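PDB 3MT1: putative carboxynorspermidine decarboxylase protein from Sinorhizobium meliloti, which probably catalyses the pyridoxal 5'-phosphate-dependent decarboxylation of carboxynorspermidine and carboxyspermidine to norspermidine and spermidine. Local coordinates for residues B[263-268]-B[328-333]; B[168-173]-B[210-215]. One frame throughout, in Å; residues are numbered along the deposited sequence.

Contact 1: residues B[263-268]-B[328-333]; sequences IEAHML and KKNWFN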
# COMPACT_ATOMS: atom_id res chain seq x y z
N ILE B 263 5.66 6.36 5.34
CA ILE B 263 5.28 5.03 5.81
C ILE B 263 4.16 4.41 4.98
O ILE B 263 4.12 3.19 4.84
CB ILE B 263 4.94 4.93 7.33
CG1 ILE B 263 3.74 5.81 7.72
CG2 ILE B 263 6.13 5.27 8.18
CD1 ILE B 263 3.07 5.34 8.96
N GLU B 264 3.28 5.23 4.40
CA GLU B 264 2.21 4.66 3.61
C GLU B 264 2.75 4.02 2.34
O GLU B 264 2.28 2.95 1.92
CB GLU B 264 1.08 5.67 3.29
CG GLU B 264 -0.06 4.95 2.58
CD GLU B 264 -1.34 5.75 2.50
OE1 GLU B 264 -1.49 6.71 3.27
OE2 GLU B 264 -2.19 5.45 1.64
N ALA B 265 3.75 4.66 1.75
CA ALA B 265 4.24 4.23 0.45
C ALA B 265 5.34 3.19 0.58
O ALA B 265 5.55 2.42 -0.34
CB ALA B 265 4.74 5.41 -0.34
N HIS B 266 6.04 3.20 1.71
CA HIS B 266 7.35 2.52 1.79
C HIS B 266 7.51 1.48 2.88
O HIS B 266 8.39 0.64 2.78
CB HIS B 266 8.49 3.54 1.87
CG HIS B 266 8.45 4.55 0.77
ND1 HIS B 266 8.88 5.85 0.93
CD2 HIS B 266 7.99 4.45 -0.50
CE1 HIS B 266 8.71 6.50 -0.21
NE2 HIS B 266 8.16 5.68 -1.09
N MSE B 267 6.67 1.53 3.91
CA MSE B 267 6.76 0.64 5.06
C MSE B 267 5.34 0.48 5.64
O MSE B 267 5.05 0.82 6.79
CB MSE B 267 7.74 1.22 6.07
CG MSE B 267 9.24 0.86 5.81
SE MSE B 267 10.28 1.60 7.31
CE MSE B 267 10.28 -0.02 8.42
N LEU B 268 4.46 -0.01 4.77
CA LEU B 268 3.05 0.13 4.92
C LEU B 268 2.53 -0.64 6.12
O LEU B 268 1.52 -0.27 6.71
CB LEU B 268 2.36 -0.28 3.62
CG LEU B 268 0.84 -0.49 3.53
CD1 LEU B 268 0.04 0.81 3.82
CD2 LEU B 268 0.39 -1.12 2.19
N LYS B 328 5.08 -4.40 -0.95
CA LYS B 328 3.82 -3.70 -0.87
C LYS B 328 4.00 -2.20 -0.99
O LYS B 328 3.12 -1.43 -0.65
CB LYS B 328 3.00 -4.12 0.37
CG LYS B 328 3.74 -4.04 1.71
CD LYS B 328 2.77 -4.31 2.87
CE LYS B 328 2.92 -5.71 3.41
NZ LYS B 328 1.71 -6.20 4.07
N LYS B 329 5.13 -1.79 -1.53
CA LYS B 329 5.36 -0.39 -1.77
C LYS B 329 4.48 0.15 -2.88
O LYS B 329 4.11 -0.57 -3.81
CB LYS B 329 6.83 -0.16 -2.10
CG LYS B 329 7.35 -0.86 -3.35
CD LYS B 329 8.86 -0.59 -3.51
CE LYS B 329 9.54 -1.70 -4.36
NZ LYS B 329 8.77 -1.83 -5.64
N ASN B 330 4.14 1.42 -2.79
CA ASN B 330 3.23 2.02 -3.76
C ASN B 330 3.57 3.51 -4.06
O ASN B 330 4.48 4.11 -3.45
CB ASN B 330 1.81 1.89 -3.22
CG ASN B 330 1.68 2.53 -1.86
OD1 ASN B 330 1.50 3.74 -1.76
ND2 ASN B 330 1.82 1.72 -0.80
N TRP B 331 2.80 4.11 -4.97
CA TRP B 331 3.05 5.45 -5.48
C TRP B 331 2.18 6.52 -4.83
O TRP B 331 1.90 7.56 -5.41
CB TRP B 331 2.76 5.43 -6.96
CG TRP B 331 3.82 4.83 -7.74
CD1 TRP B 331 3.75 3.69 -8.48
CD2 TRP B 331 5.16 5.33 -7.89
NE1 TRP B 331 4.95 3.45 -9.09
CE2 TRP B 331 5.84 4.44 -8.75
CE3 TRP B 331 5.84 6.44 -7.38
CZ2 TRP B 331 7.18 4.63 -9.12
CZ3 TRP B 331 7.17 6.64 -7.75
CH2 TRP B 331 7.83 5.75 -8.61
N PHE B 332 1.71 6.24 -3.61
CA PHE B 332 0.93 7.19 -2.87
C PHE B 332 1.57 8.58 -2.87
O PHE B 332 2.78 8.72 -2.58
CB PHE B 332 0.84 6.69 -1.47
CG PHE B 332 0.10 7.59 -0.55
CD1 PHE B 332 -1.26 7.83 -0.74
CD2 PHE B 332 0.77 8.20 0.51
CE1 PHE B 332 -1.96 8.68 0.13
CE2 PHE B 332 0.07 9.04 1.40
CZ PHE B 332 -1.29 9.27 1.21
N ASN B 333 0.75 9.58 -3.22
CA ASN B 333 1.16 10.98 -3.32
C ASN B 333 2.12 11.26 -4.48
O ASN B 333 2.55 12.39 -4.67
CB ASN B 333 1.74 11.49 -1.98
CG ASN B 333 0.67 12.13 -1.04
OD1 ASN B 333 -0.49 11.71 -1.02
ND2 ASN B 333 1.07 13.15 -0.27
O HOH W 1 6.89 5.62 -3.73
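Asn330 holds CG in the crowded position between its backbone N and carbonyl carbon (chi1 57°), which folds the amide back against the helix 263-266, while Glu264 and Phe332 both set CG anti to the backbone N, so that the two side chains cross and the carboxylate comes to lie flat over the ring. The amide of Asn330 works at both ends. Its ND2 donates to a lone pair of Glu264 O at 3.0 Å, nearly straight at 163°, with the acceptor close to the amide plane; a weak bond from the same ND2 to Lys328 O adds a second hold. OD1 receives the backbone N of Phe332, two residues on, at 3.1 Å, and this Asx turn shapes the loop that runs between strands 315-318 and 339-343 of the mixed beta-sheet domain of this class-II decarboxylase. Alongside, Asn330 N donates to Ala265 O at 3.0 Å, so that two successive carbonyls of the helix are taken up by one residue. A water in the ring plane of His266 bridges NE2 and Asn330 O.

Glu264 covers one face of the Phe332 ring, its carboxylate 17° from parallel to it; CG makes a CH-pi contact 4.2 Å from the Phe332 ring centroid. Beyond the two segments, Glu264 OE2 pairs with Lys328 NZ of the second subunit in a salt bridge, which probably keeps this buried carboxylate ionised. Lys328 of this chain, bent at chi3, rests CD against Leu268 CD2 at 4.0 Å and carries NZ to Asp269, a predicted substrate-binding residue, and to Glu264 of the second subunit.

Contact 2: residues B[168-173]-B[210-215]; sequences KDFGLF and DAFSAR
Apolar contacts make up most of this meeting between the first turn of helix 170-190 and helix 209-223, neighbouring helices on the outside of the eight-stranded alpha/beta barrel. Phe170, with CG anti to its backbone N (chi1 167°), reaches across to the second helix: one ring face receives Ala211 CB, 4.2 Å from Phe170 CE2, and the ring edge meets Arg215 CB, 4.0 Å from Phe170 CZ. Its CE1 comes within 3.5 Å of Phe212 CA. An alanine in place of Phe170 removes the ring that spans Ala211, Phe212 and Arg215, and would probably loosen the seating of this helix start on its neighbour.

The aromatic pair is an offset edge-to-face arrangement, the edge of Phe212 directed at the face of Phe173 with centroids 5.3 Å apart and planes at 61°.

Among the polar bonds, one stays within its own side: Asp169 is the N-cap of helix 170-190, its OD2 accepting from Leu172 N at 3.2 Å through the anti lone pair. Arg215, bent at chi2, forms salt bridges through NE and NH2 to Asp174 and Glu181 farther along the first helix, joining the two helices.

The segments themselves thus meet through apolar and aromatic contact without a hydrogen bond, and the charges linking their helices come from Arg215, beside that contact.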
# COMPACT_ATOMS: atom_id res chain seq x y z
N LYS B 168 9.08 -15.90 19.01
CA LYS B 168 10.46 -15.60 19.28
C LYS B 168 10.96 -16.48 20.43
O LYS B 168 12.12 -16.38 20.85
CB LYS B 168 10.54 -14.11 19.64
CG LYS B 168 11.92 -13.43 19.65
CD LYS B 168 11.78 -11.89 19.65
CE LYS B 168 11.51 -11.39 18.23
NZ LYS B 168 11.55 -9.90 18.13
N ASP B 169 10.08 -17.35 20.93
CA ASP B 169 10.39 -18.19 22.10
C ASP B 169 10.23 -19.67 21.79
O ASP B 169 9.17 -20.12 21.32
CB ASP B 169 9.49 -17.80 23.26
CG ASP B 169 9.90 -18.45 24.55
OD1 ASP B 169 10.77 -17.87 25.24
OD2 ASP B 169 9.34 -19.51 24.88
N PHE B 170 11.29 -20.44 22.04
CA PHE B 170 11.28 -21.84 21.67
C PHE B 170 10.26 -22.62 22.47
O PHE B 170 9.54 -23.46 21.91
CB PHE B 170 12.64 -22.47 21.87
CG PHE B 170 12.62 -23.97 21.80
CD1 PHE B 170 12.33 -24.61 20.58
CD2 PHE B 170 12.86 -24.72 22.93
CE1 PHE B 170 12.28 -25.99 20.51
CE2 PHE B 170 12.84 -26.13 22.87
CZ PHE B 170 12.55 -26.76 21.65
N GLY B 171 10.21 -22.33 23.77
CA GLY B 171 9.25 -22.95 24.67
C GLY B 171 7.83 -22.88 24.13
O GLY B 171 7.10 -23.90 24.19
N LEU B 172 7.44 -21.71 23.58
CA LEU B 172 6.09 -21.51 23.06
C LEU B 172 5.85 -22.30 21.80
O LEU B 172 4.79 -22.93 21.67
CB LEU B 172 5.76 -20.04 22.82
CG LEU B 172 4.46 -19.80 22.02
CD1 LEU B 172 3.21 -20.19 22.81
CD2 LEU B 172 4.36 -18.35 21.55
N PHE B 173 6.81 -22.25 20.88
CA PHE B 173 6.77 -23.13 19.70
C PHE B 173 6.65 -24.60 20.14
O PHE B 173 5.82 -25.36 19.60
CB PHE B 173 8.01 -22.96 18.80
CG PHE B 173 8.14 -24.04 17.76
CD1 PHE B 173 7.29 -24.07 16.66
CD2 PHE B 173 9.07 -25.07 17.91
CE1 PHE B 173 7.38 -25.08 15.71
CE2 PHE B 173 9.17 -26.10 16.95
CZ PHE B 173 8.32 -26.10 15.86
N ASP B 210 19.64 -25.45 18.37
CA ASP B 210 19.97 -26.88 18.42
C ASP B 210 18.93 -27.69 19.17
O ASP B 210 18.56 -28.77 18.74
CB ASP B 210 21.35 -27.08 19.03
CG ASP B 210 22.45 -26.51 18.15
OD1 ASP B 210 22.67 -27.03 17.02
OD2 ASP B 210 23.10 -25.53 18.59
N ALA B 211 18.46 -27.17 20.29
CA ALA B 211 17.25 -27.68 20.90
C ALA B 211 16.11 -27.74 19.85
O ALA B 211 15.46 -28.76 19.67
CB ALA B 211 16.87 -26.79 22.09
N PHE B 212 15.88 -26.64 19.15
CA PHE B 212 14.83 -26.54 18.12
C PHE B 212 14.99 -27.54 16.95
O PHE B 212 13.99 -28.11 16.50
CB PHE B 212 14.80 -25.10 17.63
CG PHE B 212 14.00 -24.89 16.39
CD1 PHE B 212 12.61 -24.79 16.45
CD2 PHE B 212 14.64 -24.70 15.17
CE1 PHE B 212 11.87 -24.55 15.30
CE2 PHE B 212 13.90 -24.47 14.02
CZ PHE B 212 12.50 -24.38 14.09
N SER B 213 16.22 -27.72 16.48
CA SER B 213 16.58 -28.77 15.51
C SER B 213 16.27 -30.16 16.02
O SER B 213 15.78 -31.01 15.28
CB SER B 213 18.08 -28.72 15.19
OG SER B 213 18.39 -27.58 14.41
N ALA B 214 16.57 -30.39 17.30
CA ALA B 214 16.36 -31.69 17.94
C ALA B 214 14.87 -31.98 18.08
O ALA B 214 14.43 -33.12 17.96
CB ALA B 214 17.03 -31.70 19.29
N ARG B 215 14.10 -30.94 18.34
CA ARG B 215 12.66 -31.08 18.45
C ARG B 215 12.04 -31.36 17.06
O ARG B 215 11.06 -32.10 16.95
CB ARG B 215 12.05 -29.83 19.11
CG ARG B 215 10.55 -29.86 19.23
CD ARG B 215 10.08 -30.93 20.24
NE ARG B 215 8.61 -31.03 20.34
CZ ARG B 215 7.87 -31.94 19.69
NH1 ARG B 215 8.45 -32.82 18.88
NH2 ARG B 215 6.56 -31.96 19.84

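The two contacts occupy opposite sides of the chain's centre, with their own centres about 35 Å apart, and share no helix or strand. Contact 1 is wholly buried: a short helix and a loop of the mixed beta-sheet domain meet where the second subunit also packs, close to predicted substrate-binding residues. Contact 2 joins two helices around the barrel, is only partly buried, and is touched by no other chain of the assembly. Chemistry follows place. At the buried subunit boundary, backbone carbonyls are met by an amide and a water, and charges by partners that include residues of the second subunit; on the barrel's outer layer, phenylalanine rings link segments 168-173 and 210-215 without a hydrogen bond.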